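Local coordinates for protein dTDP-4-amino-4,6-dideoxyglucose formyltransferase (PDB 5VYQ) that probably transfers a formyl group from a folate cofactor to the amino group of the nucleotide-linked sugar dTDP-4-amino-4,6-dideoxyglucose, at residues R110-Q115 and N194-F199. Sequence-based numbering, arbitrary orientation.
Sequences RGWFPQ and NLKKDF. With 0FX (dTDP-4-amino-4,6-dideoxyglucose), chain D; FON (N-{[4-({[(6R)-2-amino-5-formyl-4-oxo-1,4,5,6,7,8-hexahydropteridin-6-yl]methyl}amino)phenyl]carbonyl}-L-glutamic acid), chain C.
Trp112 lays one face of its indole along the start of helix 196-203: Lys196 CA stands 3.7 Å from the centroid of the five-membered ring, 9° off its normal, a CH-pi contact that the Lys196 chain prolongs with CB and CG over the same face. CG of Trp112 lies anti to its backbone N (chi1 -155°), which turns the ring beside this lysine and brings CD1 to 3.7 Å from Phe199 CB. The opposite indole face receives Phe113, whose ring in turn directs its CD2/CE2 edge at the face of Phe199, edge-to-face with planes at 73°. Behind the aromatics, two parallel-strand hydrogen bonds tie the backbones: Asn194 N to Arg110 O (2.8 Å, almost straight) and Trp112 N to Asn194 O (2.8 Å). A water links Trp112 O with Asn194 ND2. At the helix N-cap, Asp198 OD2 accepts Leu195 N through its anti lone pair; Gly111 N, on the strand, is held by Asp137 OD2. Lys196 N donates to the FON amide oxygen O (3.2 Å), and the CE3 side of the indole packs on the same ligand; Gly111 O and Phe113 N bind sugar hydroxyls O3G and O2G of 0FX, and Gln115 NE2 holds its O3 at 2.9 Å. Joining strand 110-111 and the turn into helix 114-121 to strand 193-194 and helix 196-203, the contact forms a shared wall of both pockets, as suits a sugar N-formyltransferase active site.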
loop_
_atom_site.group_PDB
_atom_site.type_symbol
_atom_site.label_atom_id
_atom_site.label_comp_id
_atom_site.label_asym_id
_atom_site.label_seq_id
_atom_site.Cartn_x
_atom_site.Cartn_y
_atom_site.Cartn_z
ATOM N N ARG A 110 -16.543 19.642 8.580
ATOM C CA ARG A 110 -16.992 20.493 7.460
ATOM C C ARG A 110 -15.823 20.841 6.555
ATOM O O ARG A 110 -14.662 20.819 6.993
ATOM C CB ARG A 110 -17.631 21.754 8.022
ATOM C CG ARG A 110 -18.854 21.460 8.885
ATOM C CD ARG A 110 -19.233 22.526 9.897
ATOM N NE ARG A 110 -19.162 23.838 9.264
ATOM C CZ ARG A 110 -18.653 24.928 9.819
ATOM N NH1 ARG A 110 -18.525 26.006 9.078
ATOM N NH2 ARG A 110 -18.218 24.943 11.078
ATOM N N GLY A 111 -16.138 21.194 5.306
ATOM C CA GLY A 111 -15.122 21.672 4.367
ATOM C C GLY A 111 -14.489 20.483 3.657
ATOM O O GLY A 111 -15.143 19.565 3.138
ATOM N N TRP A 112 -13.190 20.472 3.618
ATOM C CA TRP A 112 -12.491 19.721 2.595
ATOM C C TRP A 112 -12.343 18.240 2.976
ATOM O O TRP A 112 -11.935 17.912 4.070
ATOM C CB TRP A 112 -11.109 20.373 2.465
ATOM C CG TRP A 112 -10.468 20.184 1.176
ATOM C CD1 TRP A 112 -9.440 19.329 0.903
ATOM C CD2 TRP A 112 -10.815 20.819 -0.063
ATOM N NE1 TRP A 112 -9.104 19.427 -0.426
ATOM C CE2 TRP A 112 -9.929 20.328 -1.041
ATOM C CE3 TRP A 112 -11.777 21.765 -0.435
ATOM C CZ2 TRP A 112 -9.992 20.726 -2.386
ATOM C CZ3 TRP A 112 -11.842 22.161 -1.778
ATOM C CH2 TRP A 112 -10.949 21.645 -2.731
ATOM N N PHE A 113 -12.702 17.364 2.046
ATOM C CA PHE A 113 -12.465 15.925 2.134
ATOM C C PHE A 113 -12.827 15.321 3.499
ATOM O O PHE A 113 -12.006 14.760 4.200
ATOM C CB PHE A 113 -11.035 15.566 1.763
ATOM C CG PHE A 113 -10.579 16.040 0.406
ATOM C CD1 PHE A 113 -11.437 16.556 -0.568
ATOM C CD2 PHE A 113 -9.234 15.869 0.067
ATOM C CE1 PHE A 113 -10.956 16.960 -1.800
ATOM C CE2 PHE A 113 -8.743 16.210 -1.184
ATOM C CZ PHE A 113 -9.615 16.772 -2.127
ATOM N N PRO A 114 -14.100 15.452 3.872
ATOM C CA PRO A 114 -14.411 15.066 5.267
ATOM C C PRO A 114 -13.937 13.688 5.749
ATOM O O PRO A 114 -13.525 13.568 6.924
ATOM C CB PRO A 114 -15.943 15.158 5.298
ATOM C CG PRO A 114 -16.238 16.300 4.363
ATOM C CD PRO A 114 -15.249 16.105 3.220
ATOM N N GLN A 115 -14.086 12.649 4.932
ATOM C CA GLN A 115 -13.774 11.275 5.382
ATOM C C GLN A 115 -12.267 11.151 5.689
ATOM O O GLN A 115 -11.899 10.327 6.512
ATOM C CB GLN A 115 -14.169 10.197 4.361
ATOM C CG GLN A 115 -13.335 10.061 3.065
ATOM C CD GLN A 115 -13.579 11.148 2.061
ATOM O OE1 GLN A 115 -14.544 11.933 2.181
ATOM N NE2 GLN A 115 -12.682 11.257 1.095
ATOM N N ASN A 194 -12.395 22.149 8.064
ATOM C CA ASN A 194 -11.098 21.925 7.450
ATOM C C ASN A 194 -11.079 22.525 6.049
ATOM O O ASN A 194 -12.037 22.386 5.252
ATOM C CB ASN A 194 -10.778 20.434 7.377
ATOM C CG ASN A 194 -10.661 19.796 8.750
ATOM O OD1 ASN A 194 -9.852 20.227 9.577
ATOM N ND2 ASN A 194 -11.444 18.758 8.997
ATOM N N LEU A 195 -9.981 23.196 5.725
ATOM C CA LEU A 195 -9.829 23.779 4.410
ATOM C C LEU A 195 -8.751 23.009 3.625
ATOM O O LEU A 195 -8.021 22.170 4.186
ATOM C CB LEU A 195 -9.513 25.269 4.464
ATOM C CG LEU A 195 -10.508 26.186 5.190
ATOM C CD1 LEU A 195 -9.989 27.616 5.191
ATOM C CD2 LEU A 195 -11.861 26.146 4.491
ATOM N N LYS A 196 -8.692 23.315 2.332
ATOM C CA LYS A 196 -7.726 22.672 1.443
ATOM C C LYS A 196 -6.334 22.648 2.073
ATOM O O LYS A 196 -5.630 21.606 2.033
ATOM C CB LYS A 196 -7.734 23.345 0.060
ATOM C CG LYS A 196 -6.828 22.619 -0.930
ATOM C CD LYS A 196 -6.874 23.260 -2.319
ATOM C CE LYS A 196 -5.991 22.527 -3.321
ATOM N NZ LYS A 196 -4.613 22.431 -2.782
ATOM N N LYS A 197 -5.906 23.753 2.682
ATOM C CA LYS A 197 -4.585 23.755 3.303
ATOM C C LYS A 197 -4.354 22.757 4.430
ATOM O O LYS A 197 -3.225 22.293 4.676
ATOM C CB LYS A 197 -4.230 25.151 3.839
ATOM C CG LYS A 197 -5.151 25.669 4.942
ATOM C CD LYS A 197 -4.431 26.532 5.976
ATOM C CE LYS A 197 -3.796 25.669 7.066
ATOM N NZ LYS A 197 -2.522 26.208 7.624
ATOM N N ASP A 198 -5.395 22.487 5.212
ATOM C CA ASP A 198 -5.316 21.488 6.260
ATOM C C ASP A 198 -5.056 20.089 5.691
ATOM O O ASP A 198 -4.317 19.305 6.295
ATOM C CB ASP A 198 -6.588 21.490 7.118
ATOM C CG ASP A 198 -6.826 22.820 7.793
ATOM O OD1 ASP A 198 -5.959 23.207 8.618
ATOM O OD2 ASP A 198 -7.864 23.449 7.481
ATOM N N PHE A 199 -5.633 19.780 4.523
ATOM C CA PHE A 199 -5.343 18.531 3.825
ATOM C C PHE A 199 -3.920 18.545 3.273
ATOM O O PHE A 199 -3.153 17.589 3.448
ATOM C CB PHE A 199 -6.338 18.316 2.675
ATOM C CG PHE A 199 -6.065 17.091 1.888
ATOM C CD1 PHE A 199 -6.366 15.848 2.416
ATOM C CD2 PHE A 199 -5.472 17.177 0.650
ATOM C CE1 PHE A 199 -6.096 14.700 1.700
ATOM C CE2 PHE A 199 -5.217 16.026 -0.055
ATOM C CZ PHE A 199 -5.511 14.801 0.462
HETATM O O4P 0FX D . -16.137 15.192 -3.218
HETATM P P2 0FX D . -15.758 16.533 -3.747
HETATM O O3P 0FX D . -16.484 16.994 -4.991
HETATM O O1G 0FX D . -15.915 17.465 -2.438
HETATM C C1G 0FX D . -15.183 18.665 -2.263
HETATM C C2G 0FX D . -15.170 18.957 -0.757
HETATM O O2G 0FX D . -14.599 17.802 -0.128
HETATM C C3G 0FX D . -16.615 19.119 -0.255
HETATM O O3G 0FX D . -16.672 19.205 1.190
HETATM C C4G 0FX D . -17.270 20.271 -1.006
HETATM N N4A 0FX D . -18.673 20.338 -0.531
HETATM C C5G 0FX D . -17.181 19.996 -2.508
HETATM C C6G 0FX D . -17.547 21.282 -3.245
HETATM O O5G 0FX D . -15.848 19.717 -2.972
HETATM O OPP 0FX D . -14.171 16.646 -3.995
HETATM P P 0FX D . -13.252 16.000 -5.155
HETATM O O1P 0FX D . -12.225 17.018 -5.466
HETATM O O2P 0FX D . -14.144 15.400 -6.212
HETATM O O5 0FX D . -12.525 14.761 -4.442
HETATM C C5 0FX D . -13.222 13.583 -4.108
HETATM C C4 0FX D . -12.371 12.757 -3.165
HETATM O O4 0FX D . -11.197 12.355 -3.866
HETATM C C3 0FX D . -11.815 13.464 -1.930
HETATM O O3 0FX D . -12.763 13.430 -0.856
HETATM C C2 0FX D . -10.561 12.699 -1.553
HETATM C C1 0FX D . -10.107 12.297 -2.938
HETATM N N11 0FX D . -9.044 13.175 -3.441
HETATM C C61 0FX D . -9.221 14.136 -4.373
HETATM C C51 0FX D . -8.161 14.899 -4.824
HETATM C C5A 0FX D . -8.412 15.991 -5.833
HETATM C C21 0FX D . -7.732 12.891 -3.071
HETATM O O21 0FX D . -7.535 11.924 -2.207
HETATM N N31 0FX D . -6.687 13.614 -3.477
HETATM C C41 0FX D . -6.891 14.583 -4.398
HETATM O O41 0FX D . -5.813 15.278 -4.811
HETATM N N1 FON C . -21.059 28.585 -0.865
HETATM C C2 FON C . -21.303 28.892 0.404
HETATM N NA2 FON C . -21.611 30.186 0.706
HETATM N N3 FON C . -21.226 27.941 1.349
HETATM C C4 FON C . -20.908 26.651 1.082
HETATM O O4 FON C . -20.880 25.784 1.988
HETATM C C4A FON C . -20.667 26.271 -0.320
HETATM N N5 FON C . -20.283 25.000 -0.779
HETATM C C6 FON C . -19.512 25.010 -2.034
HETATM C C7 FON C . -20.353 25.741 -3.085
HETATM N N8 FON C . -20.617 27.076 -2.607
HETATM C C8A FON C . -20.782 27.347 -1.299
HETATM C C9 FON C . -18.096 25.605 -1.876
HETATM N N10 FON C . -17.308 24.735 -1.008
HETATM C C11 FON C . -13.357 25.465 0.070
HETATM C C12 FON C . -14.056 24.379 0.597
HETATM C C13 FON C . -15.376 24.156 0.220
HETATM C C14 FON C . -16.008 24.992 -0.692
HETATM C C15 FON C . -15.326 26.080 -1.227
HETATM C C16 FON C . -14.005 26.311 -0.840
HETATM C C FON C . -11.902 25.691 0.501
HETATM O O FON C . -11.247 24.844 1.145
HETATM N N FON C . -11.328 26.841 0.132
HETATM C CA FON C . -9.925 27.166 0.383
HETATM C CB FON C . -9.170 27.531 -0.906
HETATM C CG FON C . -9.236 26.351 -1.884
HETATM C CD FON C . -8.223 26.328 -3.011
HETATM O OE1 FON C . -7.147 26.945 -2.869
HETATM O OE2 FON C . -8.482 25.646 -4.038
HETATM C CT FON C . -9.854 28.280 1.384
HETATM O O1 FON C . -8.748 28.417 1.961
HETATM O O2 FON C . -10.871 28.985 1.602
HETATM C CP1 FON C . -20.552 23.946 -0.132
HETATM O O3 FON C . -20.191 22.841 -0.522
HETATM O O HOH W 1 -13.054 17.915 6.654
#